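PpBBE-like 1 D396N (Physcomitrella patens subsp. patens, PDB 6EO5) oxidises cellobiose as a flavin-dependent oxidase of the berberine bridge enzyme family, here in an engineered variant with FAD bound. Local coordinates at residues A[225-229]-A[282-286]; A[382-386]-A[426-430]. The contacts are given in a common frame with arbitrary orientation. Residue numbers count along the deposited sequence, not the author numbering.

The two contacts illustrate how a flavoenzyme of the VAO family combines an apolar sheet-and-helix layer with a polar cofactor site. Contact 1 closes first along the chain, contact 2 afterwards. Their centres lie 29 Å apart, their nearest atoms about 19 Å, and they do not touch. The seven-stranded antiparallel sheet relates them: strand 222-230 of contact 1 is next to its outermost strand 294-300, whereas strand 331-338 at the other border meets contact 2 through Y337 and S335. Contact 1 lies 25 Å from the chain centre and contact 2 11 Å, so helix-covered apolar packing remote from the cofactor occupies one side of the sheet, while the other borders loops that reach the flavin.

Contact 1. Residues A[225-229]-A[282-286]; sequences FKYRW and VKTFL
Helices that cover a beta-sheet meet it through the side chains on one face of the strand, and Y227, V282 and F285 make the point here. Residues 225-229 are extended within strand 222-230; 282-286 belong to helix 279-288, which is kinked near T284 and F285 but keeps the bond from L286 N to V282 O (3.2 Å). The two short axes run parallel, 2° apart, at a closest approach of 11.5 Å. In register, the CA atoms of F225 and V282 are 9.4 Å apart and those of Y227 and L286 8.5 Å. Strand alternation sends F225, Y227 and W229 toward the helix.

Y227, with chi1 m, lies at the centre. L286 CD2 sits over one face of its ring, 3.7 Å from the centroid in a CH-pi contact, while Y227 CD2 comes within 4.1 Å of F285 CE2. V282 reaches both F225 and Y227: its CG2 is 3.3 Å from Y227 OH, and its CG1 lies over one face of the F225 ring, 4.3 Å from the centroid. F285, chi1 t, carries its ring onward until F285 CZ is 3.9 Å from W229 CH2.

No hydrogen bond crosses the interface; Y227 OH bonds to E297 on neighbouring strand 294-300. The helix is therefore held on the antiparallel sheet by apolar and CH-pi packing, with the tyrosine's polar end satisfied by the sheet itself.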
# COMPACT_ATOMS: atom_id res chain seq x y z
N PHE A 225 3.47 18.83 10.08
CA PHE A 225 3.05 20.09 9.49
C PHE A 225 2.01 19.84 8.41
O PHE A 225 2.01 18.79 7.76
CB PHE A 225 4.22 20.89 8.92
CG PHE A 225 5.02 20.16 7.86
CD1 PHE A 225 6.06 19.32 8.23
CD2 PHE A 225 4.74 20.34 6.51
CE1 PHE A 225 6.82 18.67 7.27
CE2 PHE A 225 5.49 19.69 5.53
CZ PHE A 225 6.53 18.85 5.91
N LYS A 226 1.12 20.81 8.23
CA LYS A 226 0.13 20.76 7.17
C LYS A 226 -0.27 22.18 6.82
O LYS A 226 -0.66 22.96 7.70
CB LYS A 226 -1.07 19.92 7.58
CG LYS A 226 -2.15 19.77 6.51
CD LYS A 226 -3.02 18.55 6.80
CE LYS A 226 -4.23 18.49 5.87
NZ LYS A 226 -4.95 17.19 6.01
N TYR A 227 -0.14 22.53 5.54
CA TYR A 227 -0.52 23.84 5.02
C TYR A 227 -1.63 23.62 4.01
O TYR A 227 -1.44 22.89 3.03
CB TYR A 227 0.68 24.56 4.40
CG TYR A 227 1.90 24.55 5.29
CD1 TYR A 227 1.94 25.31 6.46
CD2 TYR A 227 3.00 23.77 4.99
CE1 TYR A 227 3.04 25.30 7.29
CE2 TYR A 227 4.12 23.75 5.82
CZ TYR A 227 4.13 24.52 6.97
OH TYR A 227 5.23 24.51 7.79
N ARG A 228 -2.77 24.26 4.23
CA ARG A 228 -4.02 23.94 3.57
C ARG A 228 -4.63 25.19 2.94
O ARG A 228 -4.50 26.29 3.49
CB ARG A 228 -4.98 23.29 4.59
CG ARG A 228 -6.27 22.81 4.03
CD ARG A 228 -6.95 21.84 4.99
NE ARG A 228 -8.24 21.43 4.43
CZ ARG A 228 -8.96 20.40 4.88
NH1 ARG A 228 -8.51 19.65 5.89
NH2 ARG A 228 -10.12 20.12 4.30
N TRP A 229 -5.28 25.03 1.79
CA TRP A 229 -5.99 26.10 1.09
C TRP A 229 -7.32 25.59 0.57
O TRP A 229 -7.52 24.39 0.38
CB TRP A 229 -5.23 26.66 -0.12
CG TRP A 229 -3.97 27.41 0.12
CD1 TRP A 229 -3.82 28.77 0.11
CD2 TRP A 229 -2.67 26.85 0.32
NE1 TRP A 229 -2.50 29.09 0.32
CE2 TRP A 229 -1.77 27.94 0.45
CE3 TRP A 229 -2.17 25.55 0.41
CZ2 TRP A 229 -0.41 27.76 0.66
CZ3 TRP A 229 -0.82 25.37 0.63
CH2 TRP A 229 0.04 26.47 0.76
N VAL A 282 10.88 24.25 5.18
CA VAL A 282 9.65 24.46 4.43
C VAL A 282 9.54 25.89 3.94
O VAL A 282 8.51 26.28 3.39
CB VAL A 282 8.41 24.06 5.25
CG1 VAL A 282 8.46 22.59 5.62
CG2 VAL A 282 8.29 24.92 6.50
N LYS A 283 10.60 26.68 4.10
CA LYS A 283 10.54 28.09 3.75
C LYS A 283 10.33 28.30 2.25
O LYS A 283 9.53 29.16 1.85
CB LYS A 283 11.82 28.78 4.22
CG LYS A 283 12.10 30.15 3.66
CD LYS A 283 13.54 30.52 4.02
CE LYS A 283 14.47 29.33 3.73
NZ LYS A 283 15.72 29.34 4.54
N THR A 284 11.02 27.53 1.41
CA THR A 284 10.92 27.77 -0.03
C THR A 284 9.56 27.35 -0.59
O THR A 284 9.07 27.95 -1.56
CB THR A 284 12.05 27.07 -0.78
OG1 THR A 284 11.92 25.65 -0.66
CG2 THR A 284 13.39 27.48 -0.21
N PHE A 285 8.91 26.34 0.01
CA PHE A 285 7.56 25.99 -0.40
C PHE A 285 6.58 27.12 -0.07
O PHE A 285 5.82 27.57 -0.93
CB PHE A 285 7.10 24.69 0.26
CG PHE A 285 5.62 24.42 0.08
CD1 PHE A 285 5.12 24.03 -1.16
CD2 PHE A 285 4.73 24.60 1.13
CE1 PHE A 285 3.76 23.81 -1.36
CE2 PHE A 285 3.38 24.38 0.96
CZ PHE A 285 2.89 23.98 -0.30
N LEU A 286 6.59 27.59 1.19
CA LEU A 286 5.65 28.63 1.60
C LEU A 286 5.89 29.93 0.84
O LEU A 286 4.95 30.67 0.56
CB LEU A 286 5.76 28.87 3.10
CG LEU A 286 5.47 27.64 3.96
CD1 LEU A 286 6.10 27.79 5.34
CD2 LEU A 286 3.98 27.42 4.05

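Contact 2. Residues A[382-386]-A[426-430]; sequences TAFIH and QAYQN. With FAD (flavin-adenine dinucleotide), chain C.
Neither segment forms a regular helix or strand. Residues 382-386 leave an extended T382 (phi/psi -137/159), turn at A383 (-65/-15) and end at H386 (-80/77); 426-430 are extended from Q426 through Y428, then bend at Q429 (-72/-15). The end-to-end directions of the touching parts diverge by 128°. CA atoms pair H386 with Q426 at 7.7 Å and F384 with Q429 at 9.0 Å.

Among the side chains H386 has the largest share of the interface. Its CA-CB bond is directed toward 426-430, and with chi1 m its NE2 donates a hydrogen bond to Q429 OE1 (2.9 Å, 141° at the hydrogen). A427 O is also near, 3.0 Å from H386 NE2, but at too poor an angle to bond. The amide of Q429 works at both ends: while OE1 accepts from H386, NE2 donates to a water at 2.9 Å. That water in turn donates to A383 O (2.6 Å) and accepts from I385 N (3.0 Å), so one solvent molecule ties the turn of 382-386 to the glutamine. F384, chi1 t, adds an apolar contact, its CE2 lying 3.6 Å from Y428 CE1 at the ring edges. Y337 of strand 331-338 stacks on the H386 ring.

Beyond this junction, Y428 OH donates a hydrogen bond to FAD O2 (2.6 Å), and N430 ND2 comes within 2.7 Å of FAD O4'. A polar, water-bridged meeting of two loops thus backs the flavin pocket, whose pyrimidine carbonyl and ribityl chain are met by the berberine-like C-terminal region.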
# COMPACT_ATOMS: atom_id res chain seq x y z
N THR A 382 15.48 -5.57 -6.04
CA THR A 382 14.14 -5.89 -5.56
C THR A 382 13.17 -5.90 -6.73
O THR A 382 13.42 -5.31 -7.78
CB THR A 382 13.64 -4.90 -4.48
OG1 THR A 382 13.43 -3.61 -5.06
CG2 THR A 382 14.64 -4.80 -3.31
N ALA A 383 12.06 -6.59 -6.52
CA ALA A 383 10.96 -6.54 -7.47
C ALA A 383 10.34 -5.15 -7.58
O ALA A 383 9.60 -4.90 -8.53
CB ALA A 383 9.90 -7.57 -7.09
N PHE A 384 10.62 -4.26 -6.63
CA PHE A 384 10.11 -2.89 -6.69
C PHE A 384 11.10 -2.03 -7.47
O PHE A 384 12.24 -1.84 -7.05
CB PHE A 384 9.89 -2.33 -5.28
CG PHE A 384 9.11 -1.04 -5.27
CD1 PHE A 384 9.76 0.18 -5.42
CD2 PHE A 384 7.73 -1.06 -5.13
CE1 PHE A 384 9.05 1.37 -5.42
CE2 PHE A 384 7.00 0.13 -5.13
CZ PHE A 384 7.67 1.35 -5.26
N ILE A 385 10.65 -1.49 -8.61
CA ILE A 385 11.54 -0.86 -9.58
C ILE A 385 11.51 0.66 -9.53
O ILE A 385 12.43 1.30 -10.06
CB ILE A 385 11.21 -1.33 -11.02
CG1 ILE A 385 9.83 -0.82 -11.46
CG2 ILE A 385 11.29 -2.86 -11.13
CD1 ILE A 385 9.55 -1.00 -12.96
N HIS A 386 10.50 1.26 -8.90
CA HIS A 386 10.27 2.70 -9.01
C HIS A 386 11.23 3.44 -8.07
O HIS A 386 10.86 3.92 -7.00
CB HIS A 386 8.81 3.00 -8.71
CG HIS A 386 7.88 2.01 -9.32
ND1 HIS A 386 7.69 1.91 -10.68
CD2 HIS A 386 7.12 1.04 -8.76
CE1 HIS A 386 6.84 0.92 -10.93
NE2 HIS A 386 6.47 0.39 -9.78
N GLN A 426 5.00 4.36 -15.73
CA GLN A 426 5.03 3.45 -14.60
C GLN A 426 3.95 3.82 -13.58
O GLN A 426 3.53 4.98 -13.48
CB GLN A 426 6.39 3.45 -13.92
CG GLN A 426 7.57 3.47 -14.86
CD GLN A 426 8.73 4.30 -14.29
OE1 GLN A 426 9.13 4.14 -13.11
NE2 GLN A 426 9.26 5.20 -15.11
N ALA A 427 3.51 2.81 -12.84
CA ALA A 427 2.47 2.96 -11.84
C ALA A 427 2.88 2.20 -10.58
O ALA A 427 3.77 1.35 -10.62
CB ALA A 427 1.12 2.45 -12.36
N TYR A 428 2.19 2.51 -9.48
CA TYR A 428 2.49 1.97 -8.15
C TYR A 428 1.53 0.82 -7.85
O TYR A 428 0.31 1.03 -7.79
CB TYR A 428 2.39 3.07 -7.09
CG TYR A 428 2.60 2.61 -5.65
CD1 TYR A 428 3.61 1.71 -5.32
CD2 TYR A 428 1.80 3.12 -4.63
CE1 TYR A 428 3.79 1.31 -4.01
CE2 TYR A 428 1.97 2.73 -3.32
CZ TYR A 428 2.97 1.83 -3.00
OH TYR A 428 3.14 1.44 -1.69
N GLN A 429 2.09 -0.38 -7.64
CA GLN A 429 1.27 -1.59 -7.60
C GLN A 429 0.41 -1.71 -6.35
O GLN A 429 -0.51 -2.55 -6.33
CB GLN A 429 2.17 -2.82 -7.74
CG GLN A 429 3.41 -2.81 -6.86
CD GLN A 429 4.64 -2.30 -7.60
OE1 GLN A 429 4.61 -1.24 -8.25
NE2 GLN A 429 5.74 -3.05 -7.50
N ASN A 430 0.66 -0.92 -5.29
CA ASN A 430 -0.30 -0.91 -4.20
C ASN A 430 -1.52 -0.06 -4.50
O ASN A 430 -2.50 -0.14 -3.76
CB ASN A 430 0.34 -0.42 -2.90
CG ASN A 430 0.94 -1.55 -2.09
OD1 ASN A 430 2.01 -1.39 -1.50
ND2 ASN A 430 0.25 -2.68 -2.04
PA FAD C . -5.48 -7.10 0.78
O1A FAD C . -6.66 -6.75 -0.11
O2A FAD C . -5.86 -8.07 1.87
O5B FAD C . -4.19 -7.64 -0.03
C5B FAD C . -3.81 -7.07 -1.27
C4B FAD C . -3.12 -8.11 -2.15
O4B FAD C . -2.09 -8.76 -1.42
C3B FAD C . -4.08 -9.19 -2.61
O3B FAD C . -3.66 -9.64 -3.88
C2B FAD C . -3.86 -10.29 -1.61
O2B FAD C . -4.21 -11.55 -2.12
C1B FAD C . -2.37 -10.15 -1.31
N9A FAD C . -2.09 -10.69 0.04
C8A FAD C . -2.71 -10.34 1.21
N7A FAD C . -2.18 -11.08 2.22
C5A FAD C . -1.24 -11.89 1.71
C6A FAD C . -0.42 -12.84 2.29
N6A FAD C . -0.49 -13.07 3.59
N1A FAD C . 0.47 -13.55 1.50
C2A FAD C . 0.53 -13.31 0.15
N3A FAD C . -0.30 -12.37 -0.43
C4A FAD C . -1.17 -11.67 0.34
N1 FAD C . -0.55 2.41 0.26
C2 FAD C . 0.65 3.00 0.66
O2 FAD C . 1.76 2.64 0.19
N3 FAD C . 0.63 4.00 1.61
C4 FAD C . -0.56 4.42 2.16
O4 FAD C . -0.56 5.30 3.01
C4X FAD C . -1.76 3.84 1.77
N5 FAD C . -2.94 4.23 2.36
C5X FAD C . -4.08 3.45 2.22
C6 FAD C . -5.23 3.78 2.93
C7 FAD C . -6.37 2.96 2.92
C7M FAD C . -7.59 3.35 3.72
C8 FAD C . -6.37 1.83 2.07
C8M FAD C . -7.61 0.97 1.92
C9 FAD C . -5.23 1.57 1.29
C9A FAD C . -4.06 2.35 1.36
N10 FAD C . -2.93 2.13 0.57
C10 FAD C . -1.75 2.80 0.85
C1' FAD C . -2.86 1.00 -0.40
C2' FAD C . -2.34 -0.24 0.32
O2' FAD C . -0.94 -0.22 0.51
C3' FAD C . -2.71 -1.46 -0.49
O3' FAD C . -4.11 -1.45 -0.59
C4' FAD C . -2.20 -2.72 0.20
O4' FAD C . -1.90 -3.68 -0.80
C5' FAD C . -3.22 -3.25 1.20
O5' FAD C . -2.85 -4.48 1.78
P FAD C . -3.99 -5.34 2.54
O1P FAD C . -3.36 -6.54 3.20
O2P FAD C . -4.82 -4.53 3.50
O3P FAD C . -5.03 -5.67 1.35
O HOH W 1 8.10 -2.91 -9.17